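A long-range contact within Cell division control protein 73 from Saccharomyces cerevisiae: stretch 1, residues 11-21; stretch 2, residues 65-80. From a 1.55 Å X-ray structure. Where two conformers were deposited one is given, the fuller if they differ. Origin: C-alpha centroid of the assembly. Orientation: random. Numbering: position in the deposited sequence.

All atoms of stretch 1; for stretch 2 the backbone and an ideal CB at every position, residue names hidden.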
# COMPACT_ATOMS: atom_id res chain seq x y z
N PRO A 11 15.81 5.07 -10.46
CA PRO A 11 14.96 4.00 -11.01
C PRO A 11 13.90 4.53 -11.98
O PRO A 11 13.26 5.54 -11.69
CB PRO A 11 14.32 3.38 -9.77
CG PRO A 11 14.40 4.44 -8.72
CD PRO A 11 15.63 5.23 -9.01
N ARG A 12 13.72 3.85 -13.11
CA ARG A 12 12.86 4.36 -14.17
C ARG A 12 11.66 3.49 -14.52
O ARG A 12 10.73 3.95 -15.18
CB ARG A 12 13.67 4.60 -15.44
CG ARG A 12 14.68 5.73 -15.32
CD ARG A 12 15.56 5.78 -16.55
NE ARG A 12 16.62 6.78 -16.44
CZ ARG A 12 17.56 6.98 -17.35
NH1 ARG A 12 17.58 6.24 -18.46
NH2 ARG A 12 18.49 7.91 -17.16
N LYS A 13 11.66 2.22 -14.10
CA LYS A 13 10.52 1.35 -14.38
C LYS A 13 9.40 1.73 -13.42
O LYS A 13 9.65 2.42 -12.43
CB LYS A 13 10.89 -0.13 -14.25
CG LYS A 13 11.89 -0.61 -15.29
CD LYS A 13 11.48 -1.95 -15.88
CE LYS A 13 12.52 -2.45 -16.88
NZ LYS A 13 12.15 -3.78 -17.46
N ASP A 14 8.18 1.29 -13.70
CA ASP A 14 7.06 1.67 -12.84
C ASP A 14 7.18 1.05 -11.45
O ASP A 14 7.38 -0.16 -11.31
CB ASP A 14 5.71 1.29 -13.46
CG ASP A 14 5.39 2.12 -14.70
OD1 ASP A 14 5.95 3.22 -14.86
OD2 ASP A 14 4.54 1.67 -15.50
N PRO A 15 7.07 1.88 -10.42
CA PRO A 15 7.13 1.32 -9.06
C PRO A 15 5.89 0.47 -8.73
O PRO A 15 4.81 0.64 -9.31
CB PRO A 15 7.20 2.56 -8.17
CG PRO A 15 6.58 3.65 -8.98
CD PRO A 15 6.91 3.34 -10.41
N ILE A 16 6.07 -0.41 -7.76
CA ILE A 16 5.05 -1.38 -7.41
C ILE A 16 4.62 -1.21 -5.96
O ILE A 16 5.45 -1.00 -5.07
CB ILE A 16 5.59 -2.81 -7.61
CG1 ILE A 16 6.00 -3.00 -9.08
CG2 ILE A 16 4.55 -3.83 -7.20
CD1 ILE A 16 6.79 -4.27 -9.35
N ILE A 17 3.31 -1.30 -5.73
CA ILE A 17 2.74 -1.33 -4.40
C ILE A 17 2.08 -2.68 -4.21
O ILE A 17 1.29 -3.12 -5.04
CB ILE A 17 1.68 -0.22 -4.21
CG1 ILE A 17 2.32 1.17 -4.39
CG2 ILE A 17 1.06 -0.32 -2.81
CD1 ILE A 17 1.33 2.36 -4.31
N LEU A 18 2.43 -3.37 -3.13
CA LEU A 18 1.82 -4.67 -2.84
C LEU A 18 0.68 -4.49 -1.85
O LEU A 18 0.88 -3.93 -0.78
CB LEU A 18 2.84 -5.62 -2.24
CG LEU A 18 4.09 -5.89 -3.04
CD1 LEU A 18 4.96 -6.92 -2.32
CD2 LEU A 18 3.71 -6.38 -4.41
N ILE A 19 -0.49 -4.99 -2.22
CA ILE A 19 -1.67 -4.93 -1.36
C ILE A 19 -2.41 -6.26 -1.43
O ILE A 19 -3.51 -6.36 -1.99
CB ILE A 19 -2.57 -3.73 -1.73
CG1 ILE A 19 -3.70 -3.57 -0.70
CG2 ILE A 19 -3.11 -3.86 -3.16
CD1 ILE A 19 -4.43 -2.25 -0.79
N PRO A 20 -1.80 -7.31 -0.87
CA PRO A 20 -2.60 -8.52 -0.73
C PRO A 20 -3.69 -8.28 0.32
O PRO A 20 -3.59 -7.33 1.09
CB PRO A 20 -1.60 -9.53 -0.20
CG PRO A 20 -0.70 -8.70 0.65
CD PRO A 20 -0.53 -7.41 -0.15
N SER A 21 -4.71 -9.11 0.33
CA SER A 21 -5.79 -8.89 1.27
C SER A 21 -6.07 -10.11 2.13
O SER A 21 -5.78 -11.24 1.74
CB SER A 21 -7.08 -8.47 0.55
OG SER A 21 -7.59 -9.49 -0.30
N UNK A 65 9.17 15.64 -10.94
CA UNK A 65 8.79 16.31 -12.17
C UNK A 65 7.82 15.48 -13.03
O UNK A 65 6.74 15.95 -13.37
CB UNK A 65 10.05 16.64 -12.98
N UNK A 66 8.20 14.25 -13.36
CA UNK A 66 7.40 13.41 -14.24
C UNK A 66 6.27 12.72 -13.48
O UNK A 66 6.42 12.40 -12.30
CB UNK A 66 8.29 12.37 -14.92
N UNK A 67 5.13 12.47 -14.15
CA UNK A 67 4.11 11.67 -13.45
C UNK A 67 4.63 10.26 -13.17
O UNK A 67 5.42 9.73 -13.94
CB UNK A 67 2.82 11.60 -14.27
N UNK A 68 4.18 9.67 -12.08
CA UNK A 68 4.60 8.33 -11.70
C UNK A 68 3.40 7.39 -11.86
O UNK A 68 2.30 7.71 -11.43
CB UNK A 68 5.14 8.30 -10.27
N UNK A 69 3.62 6.26 -12.51
CA UNK A 69 2.59 5.26 -12.70
C UNK A 69 2.90 4.09 -11.81
O UNK A 69 3.95 3.46 -11.93
CB UNK A 69 2.49 4.83 -14.16
N UNK A 70 1.98 3.81 -10.90
CA UNK A 70 2.10 2.68 -9.99
C UNK A 70 1.39 1.45 -10.50
O UNK A 70 0.29 1.52 -11.03
CB UNK A 70 1.55 3.05 -8.61
N UNK A 71 2.04 0.31 -10.31
CA UNK A 71 1.42 -0.99 -10.48
C UNK A 71 1.06 -1.47 -9.09
O UNK A 71 1.93 -1.60 -8.23
CB UNK A 71 2.34 -1.98 -11.21
N UNK A 72 -0.22 -1.72 -8.85
CA UNK A 72 -0.71 -2.09 -7.52
C UNK A 72 -1.30 -3.48 -7.63
O UNK A 72 -2.24 -3.71 -8.38
CB UNK A 72 -1.74 -1.09 -6.99
N UNK A 73 -0.70 -4.43 -6.93
CA UNK A 73 -1.05 -5.83 -7.12
C UNK A 73 -1.34 -6.52 -5.81
O UNK A 73 -0.72 -6.20 -4.80
CB UNK A 73 0.07 -6.56 -7.85
N UNK A 74 -2.24 -7.50 -5.85
CA UNK A 74 -2.62 -8.25 -4.65
C UNK A 74 -1.93 -9.61 -4.56
O UNK A 74 -2.29 -10.44 -3.73
CB UNK A 74 -4.14 -8.45 -4.62
N UNK A 75 -0.92 -9.80 -5.40
CA UNK A 75 -0.23 -11.08 -5.52
C UNK A 75 1.16 -10.84 -6.08
O UNK A 75 1.51 -9.73 -6.45
CB UNK A 75 -1.01 -12.05 -6.41
N UNK A 76 1.97 -11.88 -6.15
CA UNK A 76 3.34 -11.72 -6.63
C UNK A 76 3.64 -12.54 -7.88
O UNK A 76 4.80 -12.87 -8.15
CB UNK A 76 4.32 -12.11 -5.52
N UNK A 77 2.60 -12.85 -8.66
CA UNK A 77 2.79 -13.64 -9.88
C UNK A 77 3.65 -12.91 -10.93
O UNK A 77 4.31 -13.55 -11.74
CB UNK A 77 1.43 -13.99 -10.48
N UNK A 78 3.63 -11.59 -10.91
CA UNK A 78 4.37 -10.79 -11.89
C UNK A 78 5.87 -10.82 -11.65
O UNK A 78 6.64 -10.36 -12.48
CB UNK A 78 3.88 -9.34 -11.86
N UNK A 79 6.28 -11.35 -10.50
CA UNK A 79 7.67 -11.27 -10.07
C UNK A 79 8.47 -12.44 -10.62
O UNK A 79 8.90 -13.32 -9.88
CB UNK A 79 7.76 -11.24 -8.54
N UNK A 80 8.68 -12.41 -11.93
CA UNK A 80 9.33 -13.52 -12.63
C UNK A 80 10.84 -13.35 -12.68
O UNK A 80 11.57 -14.27 -13.08
CB UNK A 80 8.78 -13.65 -14.05

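Two short strands run parallel here, and the backbone sets the frame. Stretch 1 offers Pro15 O, Ile17 N, Ile17 O and Ile19 N as a ladder, with Ile16 and Leu18 turned to one face of the sheet and Ile17 to the other.

Position 65 has nothing of stretch 1 near, so almost anything would serve; it is Ser65. Position 66 is also remote at CB, but the bond points toward stretch 1, so a long polar chain could reach the carbonyls there. Arg66 does: NH2 lies 3.3 Å from Pro11 O at an angle too poor for a hydrogen bond, and a water that donates to Lys13 O accepts a weak hydrogen bond from Arg66 NH2. Position 67 is out of reach, and its phi of -64° admits the deposited Pro67.

At position 68 the ideal CB sits 5.0 Å from Pro15 CG, which favours a modest aliphatic group. Ile68 brings CG2 to 3.5 Å from Pro15 CG. Position 69 has its ideal CB 3.9 Å from Asp14 OD1; a polar or basic residue would suit the carboxylate. It is Arg69, yet its side chain leads away at the end, and Asp14 is instead joined through a water from OD1 to the backbone N of Arg69.

Position 70 looks onto apolar ground, 4.4 Å from Ile17 CD1 at its ideal CB, where an aliphatic or aromatic group would fit. Phe70 places CD1 3.7 Å from Pro15 CG and 3.8 Å from Ile17 CD1.

Position 71 pairs with Ile16, and a beta-branched aliphatic suits both strand and neighbour. Ile71 packs CB 4.3 Å from Ile16 CG1. Its backbone bonds twice: Ile71 N to Pro15 O at 3.0 Å, and Ile17 N to Ile71 O at 2.9 Å.

Position 72 turns to the Ile17 face, with Ile19 CG2 also near; Val, Ile or Leu would suit. Ile72 meets Ile17 CB with CG1 at 4.1 Å and Ile19 CG2 with CG2 at 3.5 Å. Position 73 returns to the face of Ile16 and Leu18, where a compact aliphatic fits between them. Val73 uses CG2 for both, 4.0 Å from Ile16 CG2 and 3.6 Å from Leu18 CD2, while its N and O bond to Ile17 O and Ile19 N.

At 74 the ideal CB lies 3.4 Å from Ile19 O, and Ser21 offers a hydroxyl and an N beyond, so a small polar residue is apt. Asp74 reaches Ser21 OG and N through two waters, from OD2 and O respectively.

Position 75 points away and invites a polar residue; Asn75 donates to Asp74 OD1 and accepts from the N of position 77. Position 76 points sideways with no stretch 1 atom near its ideal CB, so a small polar residue would do; Thr76 starts a type I turn that runs to 79. Position 77, out of reach, is Arg77.

The turn brings 78 and 79 back toward stretch 1, where long or aromatic apolar groups can span the gap. Met78 sets CE 3.6 Å from Ile16 CD1, and Phe79 sets CZ 3.8 Å from Leu18 CD2. Position 80, distant again, is Thr80.

Stretch 2 (65-80) SRPIRFIIVDNTRMFT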
# COMPACT_ATOMS: atom_id res chain seq x y z
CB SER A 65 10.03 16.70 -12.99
OG SER A 65 9.67 17.53 -14.07
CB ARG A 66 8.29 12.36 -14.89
CG ARG A 66 8.84 11.31 -13.93
CD ARG A 66 9.87 10.41 -14.61
NE ARG A 66 10.21 9.23 -13.80
CZ ARG A 66 10.95 9.26 -12.70
NH1 ARG A 66 11.44 10.42 -12.25
NH2 ARG A 66 11.21 8.14 -12.04
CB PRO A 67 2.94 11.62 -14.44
CG PRO A 67 3.27 12.58 -15.54
CD PRO A 67 4.75 12.81 -15.53
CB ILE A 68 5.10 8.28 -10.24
CG1 ILE A 68 6.31 9.19 -10.05
CG2 ILE A 68 5.44 6.84 -9.84
CD1 ILE A 68 7.49 8.88 -10.95
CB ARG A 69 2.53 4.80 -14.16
CG ARG A 69 2.11 5.88 -15.15
CD ARG A 69 1.99 5.32 -16.56
NE ARG A 69 1.65 6.37 -17.52
CZ ARG A 69 1.61 6.20 -18.84
NH1 ARG A 69 1.90 5.02 -19.36
NH2 ARG A 69 1.30 7.21 -19.63
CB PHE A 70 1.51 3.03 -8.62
CG PHE A 70 2.24 4.13 -7.92
CD1 PHE A 70 3.34 3.86 -7.12
CD2 PHE A 70 1.82 5.45 -8.06
CE1 PHE A 70 4.02 4.88 -6.48
CE2 PHE A 70 2.50 6.47 -7.41
CZ PHE A 70 3.60 6.18 -6.63
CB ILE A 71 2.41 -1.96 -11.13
CG1 ILE A 71 2.81 -1.44 -12.52
CG2 ILE A 71 1.81 -3.35 -11.22
CD1 ILE A 71 4.00 -2.14 -13.10
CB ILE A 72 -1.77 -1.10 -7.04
CG1 ILE A 72 -1.20 0.33 -7.10
CG2 ILE A 72 -2.23 -1.46 -5.62
CD1 ILE A 72 -2.16 1.41 -6.69
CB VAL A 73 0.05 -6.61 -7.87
CG1 VAL A 73 0.05 -6.23 -9.33
CG2 VAL A 73 1.43 -6.37 -7.25
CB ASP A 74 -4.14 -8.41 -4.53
CG ASP A 74 -4.74 -9.39 -5.55
OD1 ASP A 74 -4.01 -9.99 -6.35
OD2 ASP A 74 -5.98 -9.57 -5.53
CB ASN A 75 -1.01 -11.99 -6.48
CG ASN A 75 -0.99 -11.47 -7.90
OD1 ASN A 75 -0.12 -11.82 -8.70
ND2 ASN A 75 -1.92 -10.58 -8.21
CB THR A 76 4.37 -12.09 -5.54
OG1 THR A 76 4.16 -13.43 -5.11
CG2 THR A 76 4.24 -11.15 -4.34
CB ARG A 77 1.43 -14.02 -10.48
CG ARG A 77 0.56 -14.87 -9.56
CD ARG A 77 -0.70 -15.38 -10.27
NE ARG A 77 -1.56 -14.29 -10.72
CZ ARG A 77 -2.49 -13.70 -9.97
NH1 ARG A 77 -3.23 -12.72 -10.47
NH2 ARG A 77 -2.69 -14.10 -8.72
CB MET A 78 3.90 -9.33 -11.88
CG MET A 78 4.39 -8.52 -10.68
SD MET A 78 3.97 -6.77 -10.78
CE MET A 78 5.17 -6.18 -11.98
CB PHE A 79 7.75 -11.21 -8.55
CG PHE A 79 7.24 -9.92 -7.97
CD1 PHE A 79 5.89 -9.71 -7.78
CD2 PHE A 79 8.12 -8.92 -7.62
CE1 PHE A 79 5.43 -8.52 -7.26
CE2 PHE A 79 7.67 -7.74 -7.09
CZ PHE A 79 6.32 -7.54 -6.92
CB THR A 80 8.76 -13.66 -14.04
OG1 THR A 80 8.83 -12.39 -14.72
CG2 THR A 80 7.31 -14.10 -13.97
O HOH W 1 9.02 5.51 -12.42
O HOH W 2 6.40 5.49 -13.49
O HOH W 3 -7.24 -8.83 -3.07
O HOH W 4 -4.66 -11.04 -2.03
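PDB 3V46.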